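Predicted acetamidase/formamidase (Thermoanaerobacter tengcongensis, PDB 3TKK) probably hydrolyses carbon-nitrogen bonds other than peptide bonds in linear amides, and carries neighbouring zinc and calcium ions. Local coordinates at residues A[182-187]-A[198-203]; A[131-136]-A[187-192]; A[137-142]-A[176-181]; A[29-34]-A[204-209]. All coordinates share one frame; numbering follows the deposited sequence.

Contact 1 of 4, residues A[182-187]-A[198-203]. With ZN (zinc ion), chain F; CA (calcium ion), chain G.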
loop_
_atom_site.group_PDB
_atom_site.type_symbol
_atom_site.label_atom_id
_atom_site.label_comp_id
_atom_site.label_asym_id
_atom_site.label_seq_id
_atom_site.Cartn_x
_atom_site.Cartn_y
_atom_site.Cartn_z
ATOM N N LEU A 182 1.576 -23.680 8.591
ATOM C CA LEU A 182 2.356 -22.627 7.823
ATOM C C LEU A 182 3.144 -23.188 6.638
ATOM O O LEU A 182 3.592 -24.342 6.613
ATOM C CB LEU A 182 3.114 -21.633 8.701
ATOM C CG LEU A 182 4.301 -22.356 9.499
ATOM C CD1 LEU A 182 5.292 -21.473 10.012
ATOM C CD2 LEU A 182 3.662 -22.914 10.702
ATOM N N GLY A 183 3.352 -22.393 5.639
ATOM C CA GLY A 183 4.270 -22.801 4.619
ATOM C C GLY A 183 4.480 -21.632 3.646
ATOM O O GLY A 183 4.255 -20.514 3.995
ATOM N N ASP A 184 4.755 -21.979 2.389
ATOM C CA ASP A 184 4.961 -21.002 1.299
ATOM C C ASP A 184 5.853 -19.915 1.642
ATOM O O ASP A 184 5.414 -18.743 1.459
ATOM C CB ASP A 184 3.543 -20.433 0.934
ATOM C CG ASP A 184 3.549 -19.419 -0.193
ATOM O OD1 ASP A 184 4.250 -19.620 -1.163
ATOM O OD2 ASP A 184 2.798 -18.388 -0.206
ATOM N N LEU A 185 7.084 -20.221 2.129
ATOM C CA LEU A 185 8.038 -19.217 2.382
ATOM C C LEU A 185 8.532 -18.552 1.099
ATOM O O LEU A 185 8.536 -19.212 0.008
ATOM C CB LEU A 185 9.306 -19.698 3.220
ATOM C CG LEU A 185 9.134 -20.584 4.485
ATOM C CD1 LEU A 185 10.559 -21.038 5.211
ATOM C CD2 LEU A 185 8.280 -19.956 5.493
ATOM N N HIS A 186 8.970 -17.275 1.266
ATOM C CA HIS A 186 9.495 -16.494 0.099
ATOM C C HIS A 186 10.775 -15.917 0.590
ATOM O O HIS A 186 10.776 -15.502 1.725
ATOM C CB HIS A 186 8.616 -15.334 -0.385
ATOM C CG HIS A 186 7.264 -15.750 -0.867
ATOM N ND1 HIS A 186 6.168 -14.942 -0.768
ATOM C CD2 HIS A 186 6.855 -16.865 -1.490
ATOM C CE1 HIS A 186 5.097 -15.599 -1.170
ATOM N NE2 HIS A 186 5.502 -16.778 -1.622
ATOM N N ALA A 187 11.854 -16.056 -0.174
ATOM C CA ALA A 187 13.091 -15.352 0.182
ATOM C C ALA A 187 12.983 -13.803 -0.006
ATOM O O ALA A 187 13.812 -13.028 0.520
ATOM C CB ALA A 187 14.184 -15.858 -0.762
ATOM N N GLY A 198 6.363 -15.185 -5.463
ATOM C CA GLY A 198 7.525 -14.672 -4.724
ATOM C C GLY A 198 8.748 -15.419 -5.189
ATOM O O GLY A 198 8.680 -16.110 -6.164
ATOM N N VAL A 199 9.910 -15.170 -4.597
ATOM C CA VAL A 199 11.010 -16.116 -4.678
ATOM C C VAL A 199 10.639 -17.346 -3.740
ATOM O O VAL A 199 10.878 -17.368 -2.495
ATOM C CB VAL A 199 12.393 -15.484 -4.354
ATOM C CG1 VAL A 199 13.565 -16.607 -4.498
ATOM C CG2 VAL A 199 12.712 -14.210 -5.223
ATOM N N GLU A 200 10.044 -18.356 -4.368
ATOM C CA GLU A 200 9.415 -19.482 -3.691
ATOM C C GLU A 200 10.529 -20.414 -3.183
ATOM O O GLU A 200 11.365 -20.911 -3.931
ATOM C CB GLU A 200 8.552 -20.259 -4.658
ATOM C CG GLU A 200 7.438 -19.436 -5.296
ATOM C CD GLU A 200 6.437 -18.833 -4.299
ATOM O OE1 GLU A 200 6.288 -19.384 -3.149
ATOM O OE2 GLU A 200 5.638 -17.852 -4.635
ATOM N N VAL A 201 10.580 -20.604 -1.895
ATOM C CA VAL A 201 11.626 -21.479 -1.386
ATOM C C VAL A 201 11.149 -22.403 -0.256
ATOM O O VAL A 201 10.212 -22.067 0.423
ATOM C CB VAL A 201 12.724 -20.635 -0.711
ATOM C CG1 VAL A 201 13.431 -19.679 -1.730
ATOM C CG2 VAL A 201 12.075 -19.723 0.382
ATOM N N ALA A 202 11.960 -23.406 0.089
ATOM C CA ALA A 202 11.640 -24.235 1.270
ATOM C C ALA A 202 12.435 -23.575 2.334
ATOM O O ALA A 202 13.353 -22.855 1.992
ATOM C CB ALA A 202 12.209 -25.714 1.069
ATOM N N GLY A 203 12.219 -23.972 3.586
ATOM C CA GLY A 203 12.974 -23.461 4.660
ATOM C C GLY A 203 12.486 -23.937 6.004
ATOM O O GLY A 203 11.703 -24.913 6.086
HETATM ZN ZN ZN F . 4.526 -18.256 -2.766
HETATM CA CA CA G . 1.273 -17.509 -1.729
HETATM O O HOH W 1 8.171 -22.982 1.942
HETATM O O HOH W 2 7.232 -21.248 -1.396
HETATM O O HOH W 3 2.974 -17.183 -3.536
HETATM O O HOH W 4 0.871 -19.790 -2.644
HETATM O O HOH W 5 -0.077 -17.476 -3.787
#
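L185 meets V201 through both backbone and side chain. The carbonyl of L185 accepts the V201 N-H, with L185 O 3.1 Å from V201 N; the bond is almost straight at the hydrogen (179°), although the donor stands above the carbonyl plane. L185 CB rests on V201 CG2, and with CG beside its backbone N (chi1 -45°) the leucine sends CD1 3.5 Å from the CA of G203, where a glycine offers bare backbone. One water links L185 N to V201 O. A second backbone bond runs from A187 N to V199 O at 2.8 Å, and A187 CB touches CG1 of both V199 and V201. Between these two bonds H186 carries its ring to the zinc ion, which NE2 binds at 2.1 Å. The CA of G198 sits over one ring face, 4.0 Å from the centroid, as a CH-pi contact, while D184 O lies over the other face near the rim. E200 grips zinc with both carboxylate oxygens, its plane 88° from the imidazole, and OE1 lies at the ring edge; G198 N holds E200 OE2 at 2.9 Å. D184 bridges the metals, OD1 on zinc and OD2 2.3 Å from calcium, and a water joins both ions. C39, oxidised to 3-sulfinoalanine, completes the zinc site, and N157 and D159 add to the calcium site. Strand 180-186 runs antiparallel between strands 62-69 and 133-138, I115 of strand 108-116 covers A187, V199 and V201, and V199 also packs on I269 of the second subunit.

Contact 2 of 4, residues A[131-136]-A[187-192]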
loop_
_atom_site.group_PDB
_atom_site.type_symbol
_atom_site.label_atom_id
_atom_site.label_comp_id
_atom_site.label_asym_id
_atom_site.label_seq_id
_atom_site.Cartn_x
_atom_site.Cartn_y
_atom_site.Cartn_z
ATOM N N LYS A 131 14.607 -10.970 1.907
ATOM C CA LYS A 131 13.696 -10.444 2.965
ATOM C C LYS A 131 12.690 -11.551 3.219
ATOM O O LYS A 131 11.562 -11.525 2.761
ATOM C CB LYS A 131 13.025 -9.129 2.535
ATOM C CG LYS A 131 14.084 -7.981 2.398
ATOM C CD LYS A 131 13.218 -6.766 1.866
ATOM C CE LYS A 131 14.133 -5.459 1.815
ATOM N NZ LYS A 131 13.475 -4.624 0.760
ATOM N N PRO A 132 13.094 -12.555 4.001
ATOM C CA PRO A 132 12.210 -13.796 4.066
ATOM C C PRO A 132 10.922 -13.555 4.760
ATOM O O PRO A 132 10.862 -12.761 5.707
ATOM C CB PRO A 132 12.991 -14.732 4.961
ATOM C CG PRO A 132 14.408 -14.292 4.616
ATOM C CD PRO A 132 14.390 -12.785 4.554
ATOM N N MET A 133 9.865 -14.259 4.312
ATOM C CA MET A 133 8.594 -13.980 4.896
ATOM C C MET A 133 7.766 -15.273 4.706
ATOM O O MET A 133 8.211 -16.204 3.975
ATOM C CB MET A 133 7.822 -12.850 4.103
ATOM C CG MET A 133 7.710 -13.152 2.547
ATOM S SD MET A 133 6.430 -12.203 1.695
ATOM C CE MET A 133 5.077 -13.085 2.293
ATOM N N ILE A 134 6.637 -15.323 5.379
ATOM C CA ILE A 134 5.884 -16.545 5.368
ATOM C C ILE A 134 4.601 -16.171 4.586
ATOM O O ILE A 134 3.887 -15.239 5.040
ATOM C CB ILE A 134 5.491 -17.043 6.813
ATOM C CG1 ILE A 134 6.802 -17.391 7.660
ATOM C CG2 ILE A 134 4.370 -18.183 6.573
ATOM C CD1 ILE A 134 6.691 -17.316 9.194
ATOM N N GLY A 135 4.325 -16.836 3.473
ATOM C CA GLY A 135 3.152 -16.489 2.670
ATOM C C GLY A 135 1.829 -17.104 3.169
ATOM O O GLY A 135 0.772 -16.494 3.046
ATOM N N VAL A 136 1.877 -18.366 3.651
ATOM C CA VAL A 136 0.675 -19.118 4.048
ATOM C C VAL A 136 0.864 -19.352 5.580
ATOM O O VAL A 136 1.849 -19.971 6.043
ATOM C CB VAL A 136 0.643 -20.410 3.338
ATOM C CG1 VAL A 136 -0.316 -21.437 4.003
ATOM C CG2 VAL A 136 0.119 -20.207 1.839
ATOM N N ALA A 187 11.854 -16.056 -0.174
ATOM C CA ALA A 187 13.091 -15.352 0.182
ATOM C C ALA A 187 12.983 -13.803 -0.006
ATOM O O ALA A 187 13.812 -13.028 0.520
ATOM C CB ALA A 187 14.184 -15.858 -0.762
ATOM N N LEU A 188 12.027 -13.378 -0.797
ATOM C CA LEU A 188 11.779 -11.994 -1.223
ATOM C C LEU A 188 10.433 -11.923 -1.944
ATOM O O LEU A 188 10.197 -12.736 -2.752
ATOM C CB LEU A 188 12.769 -11.566 -2.271
ATOM C CG LEU A 188 12.863 -10.029 -2.500
ATOM C CD1 LEU A 188 12.935 -9.163 -1.207
ATOM C CD2 LEU A 188 14.041 -9.751 -3.538
ATOM N N MET A 189 9.673 -10.862 -1.703
ATOM C CA MET A 189 8.415 -10.647 -2.467
ATOM C C MET A 189 8.071 -9.162 -2.235
ATOM O O MET A 189 8.288 -8.620 -1.135
ATOM C CB MET A 189 7.261 -11.556 -1.890
ATOM C CG MET A 189 5.923 -11.469 -2.781
ATOM S SD MET A 189 4.540 -12.082 -1.809
ATOM C CE MET A 189 4.287 -10.620 -0.825
ATOM N N GLY A 190 7.517 -8.492 -3.234
ATOM C CA GLY A 190 6.973 -7.198 -3.045
ATOM C C GLY A 190 5.495 -7.162 -2.835
ATOM O O GLY A 190 4.696 -8.009 -3.353
ATOM N N ASP A 191 5.050 -6.070 -2.251
ATOM C CA ASP A 191 3.636 -5.984 -1.904
ATOM C C ASP A 191 2.875 -6.029 -3.220
ATOM O O ASP A 191 3.283 -5.407 -4.289
ATOM C CB ASP A 191 3.206 -4.598 -1.277
ATOM C CG ASP A 191 3.399 -4.561 0.284
ATOM O OD1 ASP A 191 3.488 -5.644 0.939
ATOM O OD2 ASP A 191 3.488 -3.467 0.856
ATOM N N GLY A 192 1.777 -6.761 -3.162
ATOM C CA GLY A 192 0.958 -6.955 -4.431
ATOM C C GLY A 192 1.317 -8.294 -5.180
ATOM O O GLY A 192 0.446 -8.962 -5.827
HETATM O O HOH W 6 9.861 -10.360 1.210
#
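K131 and A187 meet where the antiparallel pairing of strands 133-138 and 180-186 gives way to loop, immediately after the zinc ligand H186. The K131 N-H points to the carbonyl of A187, K131 N lying 2.6 Å from A187 O, in a short bond bent to 147° at the hydrogen. The carbonyl of K131 is linked through a water to M189 N, two residues beyond A187; the water donates to K131 O at 2.6 Å and accepts a weak bond from M189 N. The L188 side chain starts away from the 131-136 segment, but its CD1 turns back and lies across the aliphatic part of K131, 3.7 Å from CB and almost as near CG and CD. The lysine chain is extended beyond CG and leads its amine away from the loop. Deeper in, two methionines cross: M133 has CG between its backbone N and carbonyl carbon (chi1 53°), which carries SD over to M189, where it touches both CE at 3.7 Å and CB. Both chains bend at chi3, and the methyls close at 4.1 Å, M133 CE to M189 CE. M189 also lies against D159 and T161, and on S268 of the second subunit. D191, further along the loop, forms a salt bridge with R286 and a hydrogen bond with T161. M189 lines the metal site, its side chain about 6 Å from both ions, without being a ligand. M133 SD probably accepts from H186 ND1, on the side of the ring away from zinc, and as a second-shell group would help fix the imidazole.

Contact 3 of 4, residues A[137-142]-A[176-181]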
loop_
_atom_site.group_PDB
_atom_site.type_symbol
_atom_site.label_atom_id
_atom_site.label_comp_id
_atom_site.label_asym_id
_atom_site.label_seq_id
_atom_site.Cartn_x
_atom_site.Cartn_y
_atom_site.Cartn_z
ATOM N N ILE A 137 -0.096 -18.898 6.380
ATOM C CA ILE A 137 -0.025 -19.212 7.785
ATOM C C ILE A 137 -1.413 -18.938 8.339
ATOM O O ILE A 137 -2.061 -17.945 7.950
ATOM C CB ILE A 137 0.969 -18.418 8.593
ATOM C CG1 ILE A 137 0.804 -18.803 10.073
ATOM C CG2 ILE A 137 0.791 -16.847 8.351
ATOM C CD1 ILE A 137 2.261 -18.201 10.905
ATOM N N GLY A 138 -1.945 -19.890 9.113
ATOM C CA GLY A 138 -3.362 -19.794 9.504
ATOM C C GLY A 138 -3.769 -20.850 10.503
ATOM O O GLY A 138 -2.989 -21.764 10.842
ATOM N N VAL A 139 -5.015 -20.774 10.936
ATOM C CA VAL A 139 -5.626 -21.786 11.760
ATOM C C VAL A 139 -6.863 -22.305 11.016
ATOM O O VAL A 139 -7.191 -21.827 9.955
ATOM C CB VAL A 139 -6.119 -21.124 13.062
ATOM C CG1 VAL A 139 -4.947 -20.448 13.791
ATOM C CG2 VAL A 139 -7.309 -20.007 12.705
ATOM N N ALA A 140 -7.513 -23.323 11.586
ATOM C CA ALA A 140 -8.670 -23.894 10.922
ATOM C C ALA A 140 -9.850 -22.933 11.016
ATOM O O ALA A 140 -10.083 -22.313 12.031
ATOM C CB ALA A 140 -9.078 -25.266 11.541
ATOM N N PRO A 141 -10.590 -22.813 9.908
ATOM C CA PRO A 141 -11.830 -22.103 9.938
ATOM C C PRO A 141 -12.898 -22.792 10.767
ATOM O O PRO A 141 -12.825 -24.011 11.062
ATOM C CB PRO A 141 -12.306 -22.078 8.451
ATOM C CG PRO A 141 -11.265 -22.797 7.608
ATOM C CD PRO A 141 -10.327 -23.535 8.643
ATOM N N LYS A 142 -13.933 -22.025 11.100
ATOM C CA LYS A 142 -15.042 -22.550 11.899
ATOM C C LYS A 142 -15.669 -23.726 11.184
ATOM O O LYS A 142 -15.829 -24.777 11.729
ATOM C CB LYS A 142 -16.060 -21.432 12.120
ATOM C CG LYS A 142 -17.018 -21.646 13.315
ATOM C CD LYS A 142 -17.798 -20.298 13.461
ATOM C CE LYS A 142 -19.347 -20.452 13.384
ATOM N NZ LYS A 142 -19.855 -19.150 12.786
ATOM N N GLU A 176 -11.299 -25.654 18.629
ATOM C CA GLU A 176 -10.507 -26.161 19.734
ATOM C C GLU A 176 -9.091 -26.523 19.285
ATOM O O GLU A 176 -8.939 -27.266 18.321
ATOM C CB GLU A 176 -11.230 -27.386 20.330
ATOM C CG GLU A 176 -10.665 -27.913 21.601
ATOM C CD GLU A 176 -10.990 -27.044 22.838
ATOM O OE1 GLU A 176 -11.985 -26.337 22.822
ATOM O OE2 GLU A 176 -10.225 -27.047 23.830
ATOM N N GLY A 177 -8.092 -26.015 19.992
ATOM C CA GLY A 177 -6.671 -26.290 19.759
ATOM C C GLY A 177 -6.132 -25.419 18.567
ATOM O O GLY A 177 -5.013 -25.516 18.232
ATOM N N ALA A 178 -7.001 -24.587 17.972
ATOM C CA ALA A 178 -6.739 -23.655 16.879
ATOM C C ALA A 178 -6.321 -24.386 15.598
ATOM O O ALA A 178 -6.707 -23.955 14.567
ATOM C CB ALA A 178 -5.607 -22.569 17.301
ATOM N N LEU A 179 -5.366 -25.330 15.640
ATOM C CA LEU A 179 -4.845 -26.016 14.412
ATOM C C LEU A 179 -4.059 -25.069 13.488
ATOM O O LEU A 179 -4.495 -24.661 12.368
ATOM C CB LEU A 179 -5.987 -26.701 13.650
ATOM C CG LEU A 179 -6.730 -27.815 14.493
ATOM C CD1 LEU A 179 -7.863 -28.458 13.698
ATOM C CD2 LEU A 179 -5.908 -29.062 15.072
ATOM N N LEU A 180 -2.856 -24.787 13.917
ATOM C CA LEU A 180 -2.026 -23.860 13.172
ATOM C C LEU A 180 -1.277 -24.586 12.117
ATOM O O LEU A 180 -0.765 -25.684 12.405
ATOM C CB LEU A 180 -1.097 -23.209 14.124
ATOM C CG LEU A 180 0.062 -22.318 13.566
ATOM C CD1 LEU A 180 -0.503 -20.905 13.028
ATOM C CD2 LEU A 180 1.005 -22.042 14.622
ATOM N N ALA A 181 -1.170 -24.024 10.900
ATOM C CA ALA A 181 -0.256 -24.626 9.867
ATOM C C ALA A 181 0.352 -23.437 9.058
ATOM O O ALA A 181 -0.224 -22.312 9.034
ATOM C CB ALA A 181 -0.893 -25.560 8.934
HETATM O O HOH W 7 -9.021 -22.364 14.556
#
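G138 and A181 form an antiparallel hydrogen-bonded pair, G138 N to A181 O at 3.0 Å and A181 N to G138 O at 2.9 Å, beyond which regular pairing breaks down as A178 and L179 adopt positive phi, A178 at the centre of a classic gamma turn closed by L179 N on G177 O at 2.6 Å. Among the side chains, L180 has CG anti to the backbone N (chi1 171°), and its CD1 sits against G138 O and 3.9 Å from I137 CG1. Further along, V139 CG1 touches the methyl of A178, while A140 CB is 4.0 Å from L179 CB. F171 of strand 168-172 packs on I137 and V139, and L77 of strand 76-86 meets V139, A178 and L180. L179 packs on P65 and F67 of strand 62-69. V139 CA approaches L179 O at 3.1 Å in a CA-H...O contact. The turn brings the carbonyl of A178 round to take the A140 N-H, A140 N to A178 O at 3.2 Å, nearly along the C=O axis. A water donates to both A140 O and A178 O, the latter at 2.8 Å. Where strand geometry is lost, A178 O therefore still receives two bonds, one from A140 N and one from the water, and the same water satisfies A140 O among mainly apolar side chains.

Contact 4 of 4, residues A[29-34]-A[204-209]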
loop_
_atom_site.group_PDB
_atom_site.type_symbol
_atom_site.label_atom_id
_atom_site.label_comp_id
_atom_site.label_asym_id
_atom_site.label_seq_id
_atom_site.Cartn_x
_atom_site.Cartn_y
_atom_site.Cartn_z
ATOM N N GLY A 29 3.065 -21.129 25.011
ATOM C CA GLY A 29 4.413 -20.752 25.427
ATOM C C GLY A 29 5.476 -21.618 24.778
ATOM O O GLY A 29 6.689 -21.369 24.939
ATOM N N ASP A 30 5.056 -22.706 24.124
ATOM C CA ASP A 30 6.063 -23.702 23.615
ATOM C C ASP A 30 6.589 -23.123 22.285
ATOM O O ASP A 30 5.850 -22.346 21.590
ATOM C CB ASP A 30 5.400 -25.055 23.254
ATOM C CG ASP A 30 5.206 -25.948 24.451
ATOM O OD1 ASP A 30 5.793 -25.705 25.457
ATOM O OD2 ASP A 30 4.394 -26.892 24.355
ATOM N N GLU A 31 7.784 -23.568 21.892
ATOM C CA GLU A 31 8.369 -23.141 20.658
ATOM C C GLU A 31 8.342 -24.318 19.672
ATOM O O GLU A 31 8.442 -25.427 20.108
ATOM C CB GLU A 31 9.839 -22.802 20.925
ATOM C CG GLU A 31 10.068 -21.359 21.354
ATOM C CD GLU A 31 11.550 -20.958 21.384
ATOM O OE1 GLU A 31 12.467 -21.769 21.596
ATOM O OE2 GLU A 31 11.805 -19.799 21.176
ATOM N N LEU A 32 8.304 -24.049 18.376
ATOM C CA LEU A 32 8.542 -25.041 17.347
ATOM C C LEU A 32 9.478 -24.542 16.251
ATOM O O LEU A 32 9.252 -23.443 15.791
ATOM C CB LEU A 32 7.212 -25.361 16.621
ATOM C CG LEU A 32 6.230 -26.103 17.508
ATOM C CD1 LEU A 32 5.034 -25.178 17.991
ATOM C CD2 LEU A 32 5.665 -27.300 16.708
ATOM N N GLU A 33 10.353 -25.404 15.723
ATOM C CA GLU A 33 11.023 -25.175 14.436
ATOM C C GLU A 33 10.299 -25.980 13.428
ATOM O O GLU A 33 10.219 -27.266 13.546
ATOM C CB GLU A 33 12.497 -25.680 14.412
ATOM C CG GLU A 33 13.295 -25.191 15.556
ATOM C CD GLU A 33 14.864 -25.423 15.371
ATOM O OE1 GLU A 33 15.337 -25.467 14.186
ATOM O OE2 GLU A 33 15.620 -25.517 16.398
ATOM N N VAL A 34 9.709 -25.254 12.496
ATOM C CA VAL A 34 8.772 -25.818 11.590
ATOM C C VAL A 34 9.412 -25.858 10.180
ATOM O O VAL A 34 9.718 -24.809 9.623
ATOM C CB VAL A 34 7.521 -25.008 11.567
ATOM C CG1 VAL A 34 6.421 -25.627 10.586
ATOM C CG2 VAL A 34 6.805 -24.937 12.991
ATOM N N LYS A 204 12.767 -23.135 7.003
ATOM C CA LYS A 204 12.529 -23.544 8.397
ATOM C C LYS A 204 12.195 -22.260 9.226
ATOM O O LYS A 204 12.848 -21.199 9.021
ATOM C CB LYS A 204 13.815 -24.237 8.875
ATOM C CG LYS A 204 13.797 -24.699 10.297
ATOM C CD LYS A 204 14.952 -25.788 10.663
ATOM C CE LYS A 204 14.773 -26.248 12.239
ATOM N NZ LYS A 204 14.847 -27.765 12.852
ATOM N N VAL A 205 11.130 -22.312 10.040
ATOM C CA VAL A 205 10.615 -21.129 10.782
ATOM C C VAL A 205 10.712 -21.510 12.270
ATOM O O VAL A 205 10.104 -22.566 12.693
ATOM C CB VAL A 205 9.124 -20.849 10.467
ATOM C CG1 VAL A 205 8.519 -19.737 11.441
ATOM C CG2 VAL A 205 8.952 -20.467 8.987
ATOM N N LEU A 206 11.523 -20.753 13.057
ATOM C CA LEU A 206 11.402 -20.786 14.528
ATOM C C LEU A 206 10.286 -19.904 15.042
ATOM O O LEU A 206 10.357 -18.639 14.901
ATOM C CB LEU A 206 12.748 -20.458 15.241
ATOM C CG LEU A 206 12.757 -20.524 16.784
ATOM C CD1 LEU A 206 12.490 -21.918 17.332
ATOM C CD2 LEU A 206 14.211 -20.083 17.441
ATOM N N LEU A 207 9.218 -20.508 15.596
ATOM C CA LEU A 207 8.110 -19.701 16.118
ATOM C C LEU A 207 7.720 -20.115 17.546
ATOM O O LEU A 207 8.100 -21.198 18.085
ATOM C CB LEU A 207 6.898 -19.749 15.269
ATOM C CG LEU A 207 6.348 -21.140 14.956
ATOM C CD1 LEU A 207 5.611 -21.624 16.156
ATOM C CD2 LEU A 207 5.471 -21.126 13.634
ATOM N N GLU A 208 6.923 -19.264 18.157
ATOM C CA GLU A 208 6.437 -19.582 19.493
ATOM C C GLU A 208 4.944 -19.334 19.466
ATOM O O GLU A 208 4.503 -18.478 18.707
ATOM C CB GLU A 208 7.110 -18.693 20.535
ATOM C CG GLU A 208 6.357 -18.787 21.827
ATOM C CD GLU A 208 6.946 -17.950 22.966
ATOM O OE1 GLU A 208 8.169 -17.657 22.890
ATOM O OE2 GLU A 208 6.181 -17.593 23.916
ATOM N N VAL A 209 4.155 -20.100 20.209
ATOM C CA VAL A 209 2.736 -19.911 20.221
ATOM C C VAL A 209 2.280 -19.471 21.607
ATOM O O VAL A 209 2.792 -19.967 22.586
ATOM C CB VAL A 209 1.937 -21.162 19.812
ATOM C CG1 VAL A 209 2.028 -21.466 18.306
ATOM C CG2 VAL A 209 2.410 -22.446 20.668
HETATM O O HOH W 8 11.851 -28.559 11.820
#
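Backbone hydrogen bonds join E31-V34 and K204-V209 as antiparallel strands whose axes lie 170° apart. L32 and L207 exchange two bonds, both 2.9 Å (L32 N to L207 O and L207 N to L32 O), and V34 and V205 also exchange two. Ahead of strand 31-34, G29 N reaches V209 O at 2.7 Å and V209 N returns to D30 O.

Apolar contacts fill the face bearing L32, V34, V205 and L207. L207 has CG between its backbone N and carbonyl carbon (chi1 55°), a position from which CD1 meets L32 CD1 at 4.0 Å and CD2 meets V34 CG2. L182 of strand 180-186 covers V34, V205 and L207, and I66 meets L32.

E31, E33, L206 and E208 occupy the other face, where E33 CG packs 3.8 Å from L206 CD1. K204 reaches E33 in a salt bridge, but the glutamate oxygen is doubtfully placed. E31 CG packs on E208 CB, leaving two carboxylates near each other, E31 OE2 4.6 Å from E208 OE1, and K82 of strand 76-86 makes salt bridges to both. The sheet is thus two-sided, with leucine and valine against the interior and, on the partly exposed face, two glutamates whose repulsion K82 probably offsets.

From the N terminus, residues 29-34 pair with the distant 204-209, so contact 4 closes a long loop within which the other three contacts are nested. Residues 131-136 and 137-142 follow in succession; contact 3 closes first, at 176-181, and lies inside the loop that contact 2 closes at 187-192. Contact 1 opens at 182-187, after contact 3 has closed, crosses contact 2, with A187 belonging to both, and closes at 198-203, leading into strand 203-212. Contacts 1, 2 and 3 gather along neighbouring strands 133-138 and 180-186, with the metal sites at one end. L182, L185, I134 and L180 then pack on V205, L207 and V209, tying this sheet to that of contact 4.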